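Local coordinates for protein nucleoside phosphorylase, putative (Trypanosoma brucei, PDB 3BJE) that acts as a homodimeric uridine phosphorylase, cleaving uridine with phosphate to give uracil and ribose 1-phosphate, at residues A[134-138]-A[139-143]; A[209-213]-A[214-218]. All coordinates share one frame; numbering follows the deposited sequence.

Contact 1. Residues A[134-138]-A[139-143]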
# COMPACT_ATOMS: atom_id res chain seq x y z
N PRO A 134 19.93 -18.91 -24.64
CA PRO A 134 20.05 -19.32 -23.24
C PRO A 134 18.70 -19.25 -22.53
O PRO A 134 17.78 -18.59 -23.03
CB PRO A 134 21.01 -18.28 -22.63
CG PRO A 134 21.60 -17.54 -23.76
CD PRO A 134 20.65 -17.66 -24.91
N PHE A 135 18.58 -19.93 -21.40
CA PHE A 135 17.34 -19.92 -20.63
C PHE A 135 17.53 -19.34 -19.25
O PHE A 135 18.53 -19.60 -18.58
CB PHE A 135 16.77 -21.33 -20.50
CG PHE A 135 16.49 -21.97 -21.82
CD1 PHE A 135 15.46 -21.51 -22.63
CD2 PHE A 135 17.26 -23.04 -22.26
CE1 PHE A 135 15.20 -22.09 -23.85
CE2 PHE A 135 17.00 -23.64 -23.48
CZ PHE A 135 15.97 -23.16 -24.28
N PHE A 136 16.56 -18.54 -18.83
CA PHE A 136 16.51 -18.08 -17.46
C PHE A 136 15.76 -19.10 -16.61
O PHE A 136 14.66 -19.52 -16.98
CB PHE A 136 15.80 -16.73 -17.39
CG PHE A 136 15.74 -16.17 -16.01
CD1 PHE A 136 16.83 -15.48 -15.49
CD2 PHE A 136 14.59 -16.32 -15.23
CE1 PHE A 136 16.78 -14.96 -14.21
CE2 PHE A 136 14.55 -15.81 -13.95
CZ PHE A 136 15.64 -15.12 -13.44
N ASP A 137 16.36 -19.49 -15.48
CA ASP A 137 15.75 -20.41 -14.52
C ASP A 137 15.12 -19.63 -13.36
O ASP A 137 15.83 -19.19 -12.46
CB ASP A 137 16.81 -21.37 -13.97
CG ASP A 137 16.23 -22.42 -13.03
OD1 ASP A 137 15.03 -22.37 -12.70
OD2 ASP A 137 17.01 -23.31 -12.63
N PRO A 138 13.78 -19.50 -13.35
CA PRO A 138 13.11 -18.76 -12.29
C PRO A 138 13.34 -19.31 -10.89
O PRO A 138 13.23 -18.57 -9.92
CB PRO A 138 11.62 -18.85 -12.65
CG PRO A 138 11.57 -19.37 -14.02
CD PRO A 138 12.83 -20.08 -14.31
N SER A 139 13.64 -20.60 -10.78
CA SER A 139 13.84 -21.20 -9.48
C SER A 139 15.10 -20.69 -8.79
O SER A 139 15.29 -20.94 -7.59
CB SER A 139 13.85 -22.72 -9.58
OG SER A 139 15.02 -23.17 -10.23
N THR A 140 15.96 -19.98 -9.53
CA THR A 140 17.15 -19.36 -8.96
C THR A 140 16.80 -18.17 -8.06
O THR A 140 17.61 -17.78 -7.22
CB THR A 140 18.15 -18.91 -10.06
OG1 THR A 140 17.58 -17.87 -10.87
CG2 THR A 140 18.57 -20.10 -10.93
N MET A 141 15.61 -17.60 -8.23
CA MET A 141 15.19 -16.49 -7.41
C MET A 141 14.65 -16.99 -6.09
O MET A 141 13.75 -17.83 -6.06
CB MET A 141 14.11 -15.68 -8.13
CG MET A 141 14.58 -15.08 -9.47
SD MET A 141 15.97 -13.94 -9.28
CE MET A 141 15.31 -12.76 -8.09
N LYS A 142 15.21 -16.46 -5.00
CA LYS A 142 14.79 -16.78 -3.64
C LYS A 142 14.47 -15.45 -2.94
O LYS A 142 15.34 -14.60 -2.82
CB LYS A 142 15.91 -17.47 -2.87
CG LYS A 142 16.77 -18.46 -3.64
CD LYS A 142 16.05 -19.70 -4.01
CE LYS A 142 17.03 -20.71 -4.61
NZ LYS A 142 16.34 -21.99 -4.92
N ILE A 143 13.23 -15.29 -2.49
CA ILE A 143 12.77 -14.03 -1.91
C ILE A 143 12.11 -14.31 -0.56
O ILE A 143 11.14 -15.07 -0.49
CB ILE A 143 11.76 -13.34 -2.84
CG1 ILE A 143 12.38 -13.17 -4.23
CG2 ILE A 143 11.27 -11.99 -2.25
CD1 ILE A 143 11.45 -12.57 -5.29
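An Asx turn and a short 3-10 turn, folded into one another at D137-P138-S139-T140, bring the chain into strand 142-151. The carboxylate of D137 bends over the start of the turn, and OD1 accepts the backbone N-H of S139, with N 3.0 Å from OD1. The same oxygen takes the S139 hydroxyl, OG to OD1 2.6 Å, and both donors come from one face of the carboxylate, above its plane. S139 can do this because its OG is tucked between its own backbone N and carbonyl carbon (chi1 70°), turned back toward the aspartate.

The backbone oxygen of D137 is gripped twice as well, both times by T140. OG1 lies 2.7 Å from D137 O, nearly in line with the carbonyl bond, whereas the T140 N-H arrives from above the carbonyl plane, N to O 3.0 Å. The other branch of this threonine is also used, its CG2 packing 3.7 Å from D137 CB. Proline suits position 138: its ring holds phi near the value needed there (-60°), and the turn's bonds do not call on the N-H of its second residue. One residue further on, P138 O receives M141 N at 3.1 Å.

Apart from these polar bonds, the ring of F136 presents its edge to M141, CZ to CG 4.1 Å, the two side chains crossing at about a right angle. Both also lie against K111 of helix 97-112, so the apolar side of the turn faces that helix. K142 reaches back along the chain with NZ 3.1 Å from S139 O. An aspartate followed by proline, its carboxylate accepting the N-H two residues on and its carbonyl that of T140, three on, is the classic Asx-Pro turn, here at the entry to a strand.

Contact 2. Residues A[209-213]-A[214-218]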
# COMPACT_ATOMS: atom_id res chain seq x y z
N SER A 209 -2.63 -18.46 -1.10
CA SER A 209 -1.35 -18.86 -1.70
C SER A 209 -0.56 -19.70 -0.69
O SER A 209 -1.09 -20.16 0.33
CB SER A 209 -0.56 -17.64 -2.16
OG SER A 209 0.53 -17.99 -3.02
N MET A 210 0.71 -19.93 -1.01
CA MET A 210 1.57 -20.71 -0.14
C MET A 210 3.00 -20.30 -0.41
O MET A 210 3.39 -20.07 -1.56
CB MET A 210 1.39 -22.20 -0.43
CG MET A 210 2.02 -23.12 0.62
SD MET A 210 1.95 -24.89 0.22
CE MET A 210 2.92 -24.93 -1.27
N ALA A 211 3.79 -20.20 0.65
CA ALA A 211 5.24 -20.07 0.53
C ALA A 211 5.80 -21.33 -0.10
O ALA A 211 5.26 -22.43 0.09
CB ALA A 211 5.87 -19.85 1.91
N HIS A 212 6.89 -21.18 -0.85
CA HIS A 212 7.54 -22.33 -1.46
C HIS A 212 8.06 -23.22 -0.35
O HIS A 212 8.68 -22.71 0.60
CB HIS A 212 8.68 -21.89 -2.37
CG HIS A 212 9.19 -22.98 -3.25
ND1 HIS A 212 9.99 -24.00 -2.79
CD2 HIS A 212 9.00 -23.22 -4.57
CE1 HIS A 212 10.27 -24.82 -3.78
NE2 HIS A 212 9.68 -24.37 -4.87
N PRO A 213 7.81 -24.55 -0.43
CA PRO A 213 8.24 -25.46 0.63
C PRO A 213 9.72 -25.38 0.95
O PRO A 213 10.11 -25.54 2.11
CB PRO A 213 7.88 -26.84 0.06
CG PRO A 213 6.74 -26.57 -0.88
CD PRO A 213 7.06 -25.24 -1.48
N ASN A 214 10.54 -25.13 -0.06
CA ASN A 214 11.99 -24.99 0.14
C ASN A 214 12.33 -23.79 1.02
O ASN A 214 13.25 -23.84 1.83
CB ASN A 214 12.70 -24.87 -1.20
CG ASN A 214 14.21 -24.86 -1.06
OD1 ASN A 214 14.78 -25.70 -0.37
ND2 ASN A 214 14.86 -23.92 -1.74
N ILE A 215 11.56 -22.71 0.86
CA ILE A 215 11.77 -21.52 1.67
C ILE A 215 11.33 -21.77 3.12
O ILE A 215 12.08 -21.48 4.05
CB ILE A 215 11.04 -20.32 1.09
CG1 ILE A 215 11.63 -19.97 -0.29
CG2 ILE A 215 11.13 -19.13 2.04
CD1 ILE A 215 13.08 -19.47 -0.26
N THR A 216 10.12 -22.31 3.30
CA THR A 216 9.62 -22.59 4.64
C THR A 216 10.57 -23.54 5.37
O THR A 216 10.92 -23.30 6.52
CB THR A 216 8.21 -23.23 4.62
OG1 THR A 216 7.30 -22.35 3.93
CG2 THR A 216 7.67 -23.44 6.02
N LYS A 217 11.01 -24.59 4.68
CA LYS A 217 11.92 -25.59 5.27
C LYS A 217 13.24 -24.95 5.68
O LYS A 217 13.74 -25.20 6.77
CB LYS A 217 12.19 -26.73 4.28
CG LYS A 217 12.99 -27.91 4.84
CD LYS A 217 13.53 -28.79 3.72
CE LYS A 217 14.15 -30.07 4.26
NZ LYS A 217 14.75 -30.93 3.18
N SER A 218 13.79 -24.12 4.79
CA SER A 218 15.06 -23.43 5.04
C SER A 218 14.97 -22.52 6.27
O SER A 218 15.87 -22.53 7.12
CB SER A 218 15.49 -22.63 3.81
OG SER A 218 15.80 -23.48 2.72
O HOH W 1 5.52 -23.83 2.32
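H212 and N214 meet where strand 207-210 gives way to helix 213-228, with the histidine at the N-cap. Its CB comes within 4.1 Å of I215 CG1. From there CG swings anti to the backbone N (chi1 -167°), which turns the imidazole toward the first helical turn. ND1 then accepts the backbone N-H of N214, 3.0 Å from N214 N, and the donor sits close to the ring plane, so an imidazole nitrogen serves as the capping acceptor. That role requires ND1 to be unprotonated, which would put the proton of a neutral ring on NE2. Next round the ring, CE1 lies 3.5 Å from N214 CB. One face is met by the following proline, whose CD stands 3.3 Å above the plane of the H212 ring, offset toward its rim.

P213 fits the first helical position, since no earlier carbonyl of the helix asks for its N-H. The carbonyl of H212 starts the regular bonding: T216 N comes nearly straight on to H212 O at 3.1 Å, while I215 N adds a weak bond. P213 O likewise takes K217 N.

On another side of the turn A211 CB, small enough to fit closely, lies 3.5 Å from T216 OG1. A water joins the same two residues, donating to A211 O at 2.6 Å and standing 2.8 Å from T216 OG1. That hydroxyl also bonds T164 O of strand 161-169, and N214 ND2 bonds both Q308 OE1 and A349 O. The first turn of helix 213-228 is thus tied to strand 161-169 on the one hand and to the start of strand 308-318 and the C-terminal A349 on the other, with I215 reaching I144 of strand 142-151.

Contact 1 precedes contact 2 along the chain, and their centres are about 16 Å apart. Each turn adjoins a strand: 134-143 runs into the start of 142-151, whereas 209-218 follows the end of 207-210 and enters helix 213-228. The strands belong to the same extended sheet system, in which 308-318 pairs with 142-151 and with 161-169, and 161-169 with 207-210. Q308 lies between the two places, bonding N214 ND2 and, weakly, K142 NZ; these two nitrogens pack 4.0 Å apart. Away from the nucleoside and calcium sites, both are structural turns that connect elements of the alpha/beta core, contact 1 near the surface and contact 2 deeper.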